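Local coordinates for putative esterase (Sulfolobus solfataricus P2, PDB 2RAU), which is probably a lipase or esterase of the alpha/beta-hydrolase superfamily and binds calcium, at residues S135-K138 with R139-Q143; A119-W123 with S124-S128; L159-S162 with S163-K167; R30-S33 with P34-I38. All blocks are in the same frame, centred on the assembly; numbering follows the deposited sequence.

Interaction 1. Residues S135-K138 with R139-Q143; sequences SFIK and RDSGQ. With CA (calcium ion), chain C.
K138 CB lies 3.4 Å from Q143 O, and its CG runs on past the same oxygen at 3.5 Å. From CG the lysine is extended: CD is still near that carbonyl (4.1 Å from Q143 O), then CE and NZ lead away from it, NZ to a salt bridge with D169 and a hydrogen bond to the N168 carbonyl. Helix 123-141 ends here, on the alpha/beta-hydrolase sheet, where I137 packs on L54. I137 O is gripped by two donors of one residue, S141 N at 2.8 Å and S141 OG at 2.6 Å, which reach it from opposite faces of the carbonyl plane. S141 OG in turn accepts from Q143 N at 3.1 Å, closing an ST turn over G142. At positive phi (77°) that residue leaves the helix; G142 N makes a weak bond to K138 O, while G142 O binds the calcium ion at 2.4 Å, with two waters and E144 also ligating the metal. Also along the helix, F136 CE1 touches D140 CB at 3.9 Å, ring and carboxylate planes only 17° apart. The carboxylate itself is taken by K42 and Y97, both through D140 OD2.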
# COMPACT_ATOMS: atom_id res chain seq x y z
N SER A 135 -17.18 -5.98 -4.03
CA SER A 135 -18.61 -6.25 -4.00
C SER A 135 -19.32 -5.29 -3.04
O SER A 135 -20.38 -4.74 -3.35
CB SER A 135 -18.85 -7.71 -3.59
OG SER A 135 -18.28 -8.60 -4.54
N PHE A 136 -18.74 -5.09 -1.87
CA PHE A 136 -19.29 -4.16 -0.88
C PHE A 136 -19.33 -2.72 -1.42
O PHE A 136 -20.32 -1.96 -1.24
CB PHE A 136 -18.43 -4.19 0.38
CG PHE A 136 -18.92 -3.28 1.47
CD1 PHE A 136 -18.53 -1.95 1.53
CD2 PHE A 136 -19.84 -3.73 2.39
CE1 PHE A 136 -19.02 -1.10 2.52
CE2 PHE A 136 -20.33 -2.87 3.37
CZ PHE A 136 -19.90 -1.57 3.43
N ILE A 137 -18.21 -2.33 -2.04
CA ILE A 137 -18.09 -0.99 -2.62
C ILE A 137 -19.14 -0.71 -3.67
O ILE A 137 -19.65 0.41 -3.76
CB ILE A 137 -16.67 -0.79 -3.23
CG1 ILE A 137 -15.64 -0.71 -2.11
CG2 ILE A 137 -16.58 0.48 -4.06
CD1 ILE A 137 -14.19 -0.54 -2.61
N LYS A 138 -19.41 -1.69 -4.52
CA LYS A 138 -20.40 -1.50 -5.57
C LYS A 138 -21.76 -1.13 -4.98
O LYS A 138 -22.44 -0.22 -5.49
CB LYS A 138 -20.52 -2.76 -6.43
CG LYS A 138 -19.34 -3.08 -7.29
CD LYS A 138 -19.75 -4.21 -8.23
CE LYS A 138 -18.63 -4.61 -9.11
NZ LYS A 138 -19.14 -5.33 -10.30
N ARG A 139 -22.15 -1.82 -3.92
CA ARG A 139 -23.39 -1.55 -3.26
C ARG A 139 -23.35 -0.24 -2.46
O ARG A 139 -24.31 0.55 -2.50
CB ARG A 139 -23.78 -2.72 -2.34
CG ARG A 139 -25.18 -2.54 -1.78
CD ARG A 139 -25.62 -3.70 -0.94
NE ARG A 139 -27.04 -3.58 -0.64
CZ ARG A 139 -27.61 -3.93 0.51
NH1 ARG A 139 -26.88 -4.36 1.53
NH2 ARG A 139 -28.91 -3.78 0.66
N ASP A 140 -22.28 -0.02 -1.71
CA ASP A 140 -22.14 1.21 -0.96
C ASP A 140 -22.10 2.51 -1.81
O ASP A 140 -22.73 3.49 -1.46
CB ASP A 140 -20.89 1.14 -0.12
CG ASP A 140 -20.77 2.32 0.85
OD1 ASP A 140 -21.59 2.36 1.78
OD2 ASP A 140 -19.89 3.18 0.67
N SER A 141 -21.35 2.49 -2.90
CA SER A 141 -21.14 3.64 -3.77
C SER A 141 -22.14 3.75 -4.90
O SER A 141 -22.31 4.79 -5.53
CB SER A 141 -19.79 3.50 -4.42
OG SER A 141 -19.78 2.45 -5.33
N GLY A 142 -22.81 2.64 -5.19
CA GLY A 142 -23.67 2.57 -6.32
C GLY A 142 -23.00 2.41 -7.67
O GLY A 142 -23.69 2.43 -8.64
N GLN A 143 -21.70 2.18 -7.75
CA GLN A 143 -21.01 2.07 -9.02
C GLN A 143 -21.02 0.61 -9.47
O GLN A 143 -20.89 -0.27 -8.65
CB GLN A 143 -19.59 2.58 -8.83
CG GLN A 143 -19.48 4.10 -8.57
CD GLN A 143 -19.97 4.89 -9.75
OE1 GLN A 143 -19.55 4.66 -10.87
NE2 GLN A 143 -20.91 5.76 -9.52
CA CA C . -25.33 1.65 -10.17
O HOH W 1 -27.07 1.78 -11.98
O HOH W 2 -25.92 -0.01 -8.18

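Interaction 2. Residues A119-W123 with S124-S128; sequences ANWGW and STWIS
W121 CG stands beside its own backbone N (chi1 -77°), and W126 has an unusual chi1 of -109°; together they bring the two indoles into contact at the start of helix 123-141, with G122 as the N-cap. This is the helix that follows strand 94-100 in the alpha/beta-hydrolase fold. The outer corner of the W126 six-membered ring does the touching: CZ3 meets W121 CB at 3.6 Å, and W126 CH2 lies 3.7 Å from W121 CE3. The W121 five-membered ring and the W126 six-membered ring meet obliquely, planes at 49°. Y101 and F153 add their rings around W126, and the W121 indole N-H is spent on D36.

The helix is tied back to its N-cap by W126 N, which bonds G122 O at 3.0 Å, nearly straight and in the carbonyl plane; I127 N to W123 O is the next i to i+4 bond, already inside the helix. A water accepts from T125 N, and more weakly from G122 N, so it bridges the loop and the helix start. W123 turns its ring edge to I127, whose CG1 lies 4.1 Å from W123 CE3 and near the ring plane; F153 and F288 meet the same indole. Before the N-cap, W121 centres an inverse gamma turn; the carbonyl of N120, the residue ahead of it, receives the T125 hydroxyl: T125 OG1 donates to N120 O at 2.9 Å.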
# COMPACT_ATOMS: atom_id res chain seq x y z
N ALA A 119 0.54 -19.76 6.07
CA ALA A 119 1.11 -20.63 5.01
C ALA A 119 0.30 -20.55 3.70
O ALA A 119 0.85 -20.60 2.61
CB ALA A 119 1.21 -22.07 5.51
N ASN A 120 -1.02 -20.40 3.78
CA ASN A 120 -1.85 -20.29 2.56
C ASN A 120 -2.39 -18.87 2.36
O ASN A 120 -3.50 -18.68 1.87
CB ASN A 120 -2.99 -21.32 2.60
CG ASN A 120 -2.47 -22.71 2.67
OD1 ASN A 120 -1.94 -23.21 1.70
ND2 ASN A 120 -2.61 -23.35 3.83
N TRP A 121 -1.62 -17.88 2.79
CA TRP A 121 -1.91 -16.48 2.44
C TRP A 121 -1.23 -16.12 1.12
O TRP A 121 -0.27 -15.36 1.10
CB TRP A 121 -1.44 -15.58 3.57
CG TRP A 121 -2.35 -15.58 4.77
CD1 TRP A 121 -3.36 -16.44 5.05
CD2 TRP A 121 -2.25 -14.69 5.88
NE1 TRP A 121 -3.94 -16.11 6.25
CE2 TRP A 121 -3.27 -15.04 6.78
CE3 TRP A 121 -1.43 -13.61 6.18
CZ2 TRP A 121 -3.49 -14.35 7.96
CZ3 TRP A 121 -1.64 -12.92 7.37
CH2 TRP A 121 -2.66 -13.29 8.24
N GLY A 122 -1.76 -16.70 0.05
CA GLY A 122 -1.30 -16.52 -1.31
C GLY A 122 -2.26 -15.69 -2.12
O GLY A 122 -3.12 -15.01 -1.58
N TRP A 123 -2.13 -15.77 -3.43
CA TRP A 123 -2.90 -14.97 -4.36
C TRP A 123 -4.39 -15.25 -4.35
O TRP A 123 -5.20 -14.34 -4.44
CB TRP A 123 -2.32 -15.11 -5.79
CG TRP A 123 -1.17 -14.25 -5.96
CD1 TRP A 123 0.15 -14.61 -6.08
CD2 TRP A 123 -1.18 -12.83 -5.89
NE1 TRP A 123 0.94 -13.50 -6.16
CE2 TRP A 123 0.14 -12.39 -6.03
CE3 TRP A 123 -2.20 -11.88 -5.78
CZ2 TRP A 123 0.47 -11.03 -6.07
CZ3 TRP A 123 -1.86 -10.54 -5.76
CH2 TRP A 123 -0.55 -10.12 -5.94
N SER A 124 -4.79 -16.51 -4.28
CA SER A 124 -6.24 -16.76 -4.24
C SER A 124 -6.87 -16.17 -2.96
O SER A 124 -7.97 -15.62 -2.99
CB SER A 124 -6.59 -18.25 -4.46
OG SER A 124 -6.08 -19.03 -3.43
N THR A 125 -6.15 -16.22 -1.85
CA THR A 125 -6.63 -15.60 -0.62
C THR A 125 -6.76 -14.08 -0.77
O THR A 125 -7.80 -13.52 -0.48
CB THR A 125 -5.73 -15.98 0.59
OG1 THR A 125 -5.81 -17.40 0.78
CG2 THR A 125 -6.16 -15.24 1.88
N TRP A 126 -5.69 -13.43 -1.20
CA TRP A 126 -5.65 -11.98 -1.36
C TRP A 126 -6.70 -11.52 -2.37
O TRP A 126 -7.39 -10.56 -2.11
CB TRP A 126 -4.23 -11.51 -1.77
CG TRP A 126 -3.47 -10.78 -0.70
CD1 TRP A 126 -2.92 -9.52 -0.79
CD2 TRP A 126 -3.21 -11.23 0.65
NE1 TRP A 126 -2.33 -9.18 0.41
CE2 TRP A 126 -2.47 -10.21 1.29
CE3 TRP A 126 -3.50 -12.40 1.36
CZ2 TRP A 126 -2.06 -10.31 2.61
CZ3 TRP A 126 -3.10 -12.49 2.67
CH2 TRP A 126 -2.38 -11.48 3.27
N ILE A 127 -6.76 -12.21 -3.51
CA ILE A 127 -7.75 -11.90 -4.54
C ILE A 127 -9.19 -12.07 -4.00
O ILE A 127 -10.02 -11.17 -4.21
CB ILE A 127 -7.49 -12.63 -5.86
CG1 ILE A 127 -6.20 -12.05 -6.49
CG2 ILE A 127 -8.71 -12.46 -6.83
CD1 ILE A 127 -5.71 -12.81 -7.67
N SER A 128 -9.44 -13.10 -3.20
CA SER A 128 -10.76 -13.31 -2.63
C SER A 128 -11.14 -12.16 -1.68
O SER A 128 -12.29 -11.74 -1.62
CB SER A 128 -10.89 -14.67 -1.94
OG SER A 128 -10.21 -14.72 -0.68
O HOH W 3 -3.92 -18.27 -1.48

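Interaction 3. Residues L159-S162 with S163-K167; sequences LNYS and SLYWK
Y165 sets CD2 over one face of the Y161 ring, toward the rim, with Y165 CD2 3.4 Å from Y161 CE1. The rings meet obliquely, tilted by 39°, their centroids 4.7 Å apart. With CG of Y161 turned away from the backbone N (chi1 -175°), the ring swings out from the helix, across the path of the Y165 side chain. The Y161 hydroxyl is satisfied by D169, and K131 makes a cation-pi contact with the Y165 ring.

In the backbone, Y161 O serves two donors. Y165 N comes in the carbonyl plane at 3.0 Å, whereas L164 N, at 3.1 Å, sits well above that plane. The next carbonyl is shared less evenly: S162 O takes a bond of 2.9 Å from W166 N and only a weak one from Y165 N, and it also lies at the edge of the W166 indole, 3.1 Å from W166 CD1. S163 uses both its donors on the preceding turn: S163 N bonds L159 O, and S163 OG gives its proton to N160 O at 2.8 Å. The buried N160 side chain has its OD1 held by the Y290 hydroxyl, and S162 OG is bonded to A158 O.

The i to i+3 bond of L164 N and the divided donor Y165 N go with backbone angles that stray from ideal at L164 and at Y165, whose phi is -130°, so the helix is irregular there. It is the helix of a beta-alpha-beta unit, joining strand 146-151 to strand 170-176, and its first turn overlaps a GxSxG sequence consistent with the nucleophile elbow of alpha/beta-hydrolases.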
# COMPACT_ATOMS: atom_id res chain seq x y z
N LEU A 159 -3.39 -5.38 -10.88
CA LEU A 159 -3.30 -5.98 -12.19
C LEU A 159 -3.77 -7.43 -12.20
O LEU A 159 -4.46 -7.85 -13.14
CB LEU A 159 -1.86 -5.90 -12.72
CG LEU A 159 -1.63 -4.76 -13.71
CD1 LEU A 159 -0.18 -4.31 -13.71
CD2 LEU A 159 -2.12 -5.21 -15.10
N ASN A 160 -3.35 -8.20 -11.19
CA ASN A 160 -3.79 -9.60 -11.04
C ASN A 160 -5.33 -9.71 -10.86
O ASN A 160 -6.00 -10.56 -11.48
CB ASN A 160 -3.04 -10.25 -9.87
CG ASN A 160 -1.59 -10.50 -10.19
OD1 ASN A 160 -1.15 -10.26 -11.31
ND2 ASN A 160 -0.81 -10.92 -9.19
N TYR A 161 -5.88 -8.86 -10.00
CA TYR A 161 -7.33 -8.78 -9.79
C TYR A 161 -8.04 -8.44 -11.10
O TYR A 161 -9.03 -9.10 -11.48
CB TYR A 161 -7.69 -7.75 -8.70
CG TYR A 161 -9.14 -7.76 -8.39
CD1 TYR A 161 -9.66 -8.61 -7.42
CD2 TYR A 161 -10.04 -6.95 -9.10
CE1 TYR A 161 -11.01 -8.65 -7.17
CE2 TYR A 161 -11.41 -6.99 -8.83
CZ TYR A 161 -11.88 -7.84 -7.88
OH TYR A 161 -13.24 -7.91 -7.60
N SER A 162 -7.52 -7.43 -11.81
CA SER A 162 -8.10 -6.99 -13.06
C SER A 162 -8.04 -8.05 -14.13
O SER A 162 -8.95 -8.18 -14.90
CB SER A 162 -7.41 -5.71 -13.56
OG SER A 162 -7.64 -4.64 -12.68
N SER A 163 -6.96 -8.83 -14.17
CA SER A 163 -6.85 -9.88 -15.17
C SER A 163 -8.00 -10.89 -15.05
O SER A 163 -8.34 -11.55 -16.04
CB SER A 163 -5.49 -10.57 -15.06
OG SER A 163 -5.47 -11.51 -14.01
N LEU A 164 -8.60 -11.01 -13.86
CA LEU A 164 -9.65 -11.95 -13.62
C LEU A 164 -11.04 -11.34 -13.67
O LEU A 164 -11.97 -12.03 -14.03
CB LEU A 164 -9.46 -12.61 -12.26
CG LEU A 164 -8.24 -13.51 -12.06
CD1 LEU A 164 -8.03 -13.75 -10.54
CD2 LEU A 164 -8.35 -14.80 -12.85
N TYR A 165 -11.17 -10.07 -13.28
CA TYR A 165 -12.46 -9.45 -13.07
C TYR A 165 -12.71 -8.12 -13.73
O TYR A 165 -13.74 -7.52 -13.48
CB TYR A 165 -12.62 -9.24 -11.57
CG TYR A 165 -12.57 -10.51 -10.75
CD1 TYR A 165 -13.58 -11.45 -10.85
CD2 TYR A 165 -11.55 -10.75 -9.84
CE1 TYR A 165 -13.57 -12.59 -10.07
CE2 TYR A 165 -11.53 -11.89 -9.06
CZ TYR A 165 -12.54 -12.80 -9.20
OH TYR A 165 -12.57 -13.95 -8.43
N TRP A 166 -11.79 -7.63 -14.57
CA TRP A 166 -11.93 -6.30 -15.14
C TRP A 166 -13.26 -6.06 -15.85
O TRP A 166 -13.85 -5.01 -15.67
CB TRP A 166 -10.76 -5.91 -16.07
CG TRP A 166 -10.71 -6.56 -17.42
CD1 TRP A 166 -10.05 -7.69 -17.75
CD2 TRP A 166 -11.30 -6.07 -18.63
NE1 TRP A 166 -10.21 -7.96 -19.09
CE2 TRP A 166 -10.97 -6.97 -19.65
CE3 TRP A 166 -12.11 -4.98 -18.94
CZ2 TRP A 166 -11.41 -6.82 -20.94
CZ3 TRP A 166 -12.52 -4.82 -20.22
CH2 TRP A 166 -12.18 -5.74 -21.21
N LYS A 167 -13.76 -7.06 -16.59
CA LYS A 167 -14.93 -6.86 -17.40
C LYS A 167 -16.11 -6.45 -16.56
O LYS A 167 -16.81 -5.54 -16.94
CB LYS A 167 -15.25 -8.10 -18.24
CG LYS A 167 -14.14 -8.39 -19.23
CD LYS A 167 -14.37 -9.68 -20.03
CE LYS A 167 -13.25 -9.93 -21.06
NZ LYS A 167 -13.51 -11.21 -21.80

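Interaction 4. Residues R30-S33 with P34-I38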
# COMPACT_ATOMS: atom_id res chain seq x y z
N ARG A 30 -12.90 -13.81 8.19
CA ARG A 30 -12.56 -14.73 7.12
C ARG A 30 -12.16 -16.08 7.83
O ARG A 30 -12.43 -16.27 9.03
CB ARG A 30 -11.40 -14.17 6.30
CG ARG A 30 -11.62 -12.75 5.74
CD ARG A 30 -12.73 -12.66 4.72
NE ARG A 30 -12.27 -13.03 3.40
CZ ARG A 30 -12.92 -13.75 2.51
NH1 ARG A 30 -14.10 -14.25 2.73
NH2 ARG A 30 -12.37 -13.98 1.35
N GLU A 31 -11.58 -17.01 7.08
CA GLU A 31 -11.28 -18.32 7.63
C GLU A 31 -9.80 -18.66 7.52
O GLU A 31 -9.15 -18.19 6.61
CB GLU A 31 -12.13 -19.38 6.88
CG GLU A 31 -13.64 -19.27 7.13
CD GLU A 31 -14.03 -19.28 8.65
OE1 GLU A 31 -13.39 -20.03 9.45
OE2 GLU A 31 -14.98 -18.52 9.02
N ASP A 32 -9.25 -19.55 8.36
CA ASP A 32 -9.97 -20.29 9.40
C ASP A 32 -9.39 -20.06 10.80
O ASP A 32 -9.81 -20.72 11.74
CB ASP A 32 -9.97 -21.79 9.08
CG ASP A 32 -8.56 -22.38 8.99
OD1 ASP A 32 -7.57 -21.64 9.00
OD2 ASP A 32 -8.46 -23.62 8.93
N SER A 33 -8.44 -19.14 10.93
CA SER A 33 -7.86 -18.82 12.23
C SER A 33 -8.45 -17.54 12.82
O SER A 33 -9.14 -16.75 12.12
CB SER A 33 -6.34 -18.67 12.09
OG SER A 33 -5.94 -17.33 11.81
N PRO A 34 -8.19 -17.27 14.11
CA PRO A 34 -8.62 -16.00 14.70
C PRO A 34 -8.06 -14.74 14.02
O PRO A 34 -8.67 -13.67 14.14
CB PRO A 34 -8.06 -16.07 16.12
CG PRO A 34 -7.93 -17.46 16.38
CD PRO A 34 -7.53 -18.12 15.12
N TYR A 35 -6.93 -14.85 13.31
CA TYR A 35 -6.28 -13.74 12.67
C TYR A 35 -6.70 -13.53 11.22
O TYR A 35 -6.26 -12.58 10.58
CB TYR A 35 -4.78 -13.91 12.72
CG TYR A 35 -4.27 -14.25 14.09
CD1 TYR A 35 -4.31 -13.31 15.09
CD2 TYR A 35 -3.85 -15.53 14.42
CE1 TYR A 35 -3.87 -13.63 16.34
CE2 TYR A 35 -3.40 -15.83 15.65
CZ TYR A 35 -3.41 -14.87 16.62
OH TYR A 35 -2.95 -15.16 17.93
N ASP A 36 -7.57 -14.40 10.71
CA ASP A 36 -8.05 -14.28 9.35
C ASP A 36 -9.23 -13.33 9.36
O ASP A 36 -10.37 -13.77 9.48
CB ASP A 36 -8.41 -15.66 8.77
CG ASP A 36 -7.19 -16.47 8.49
OD1 ASP A 36 -6.55 -16.13 7.51
OD2 ASP A 36 -6.81 -17.39 9.25
N ILE A 37 -8.92 -12.05 9.25
CA ILE A 37 -9.87 -10.91 9.30
C ILE A 37 -9.38 -9.94 8.27
O ILE A 37 -8.17 -9.81 8.07
CB ILE A 37 -9.87 -10.18 10.68
CG1 ILE A 37 -10.17 -11.19 11.79
CG2 ILE A 37 -10.91 -8.95 10.72
CD1 ILE A 37 -10.13 -10.56 13.17
N ILE A 38 -10.32 -9.25 7.61
CA ILE A 38 -9.99 -8.11 6.70
C ILE A 38 -10.86 -6.93 7.10
O ILE A 38 -11.86 -7.09 7.82
CB ILE A 38 -10.10 -8.42 5.19
CG1 ILE A 38 -11.54 -8.84 4.83
CG2 ILE A 38 -9.12 -9.49 4.82
CD1 ILE A 38 -11.76 -9.06 3.31
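S33 and D36 hold together the hairpin connection between the antiparallel strands 21-29 and 37-45, with a type I beta turn running from S33 to D36. Backbone bonds come first. R30 N donates to D36 O at 2.8 Å where the two chains come together, and D36 N closes the turn on S33 O at 3.2 Å, approaching from well above the carbonyl plane. K29 NZ bonds both of these acceptor carbonyls as well.

Side-chain hydrogen bonds fill the inside of the turn. D36 CG lies beside its backbone N (chi1 -72°), which turns the carboxylate back toward S33. There D36 OD2 receives S33 N at 2.9 Å on its anti side, and S33 OG from the opposite face of the carboxylate plane. The serine hydroxyl accepts in its turn from Y35 N at 3.1 Å, so S33 OG links the carboxylate to the turn backbone. Of the charged groups, D36 OD1 pairs with R102, which probably favours a charged carboxylate; D32 OD1 lies 4.3 Å from D36 OD2, a like charge that would work the other way.

Apolar contact comes from R30, whose chain bends at chi2 and chi3 across I38 and takes NE to a salt bridge with D129 of helix 123-141. Its methylene R30 CD rests 4.0 Å from I38 CD1.

Helix 123-141 ties most of this together: interaction 2 is its start and interaction 1 its end, centres 23 Å apart. Interaction 4 meets the loop and first turns of interaction 2, their centres 12 Å apart, and W121 NE1 lies 2.9 Å from D36 OD1 in a probable hydrogen bond. On another flank interaction 3 packs against interaction 2, with W123 CH2 3.4 Å from N160 ND2 and I127 CG2 3.6 Å from Y165 CE2. W123 also lies near the presumed nucleophile elbow without touching it. The calcium site belongs to interaction 1, which touches none of the others; its nearest atoms are about 6 Å from interaction 3.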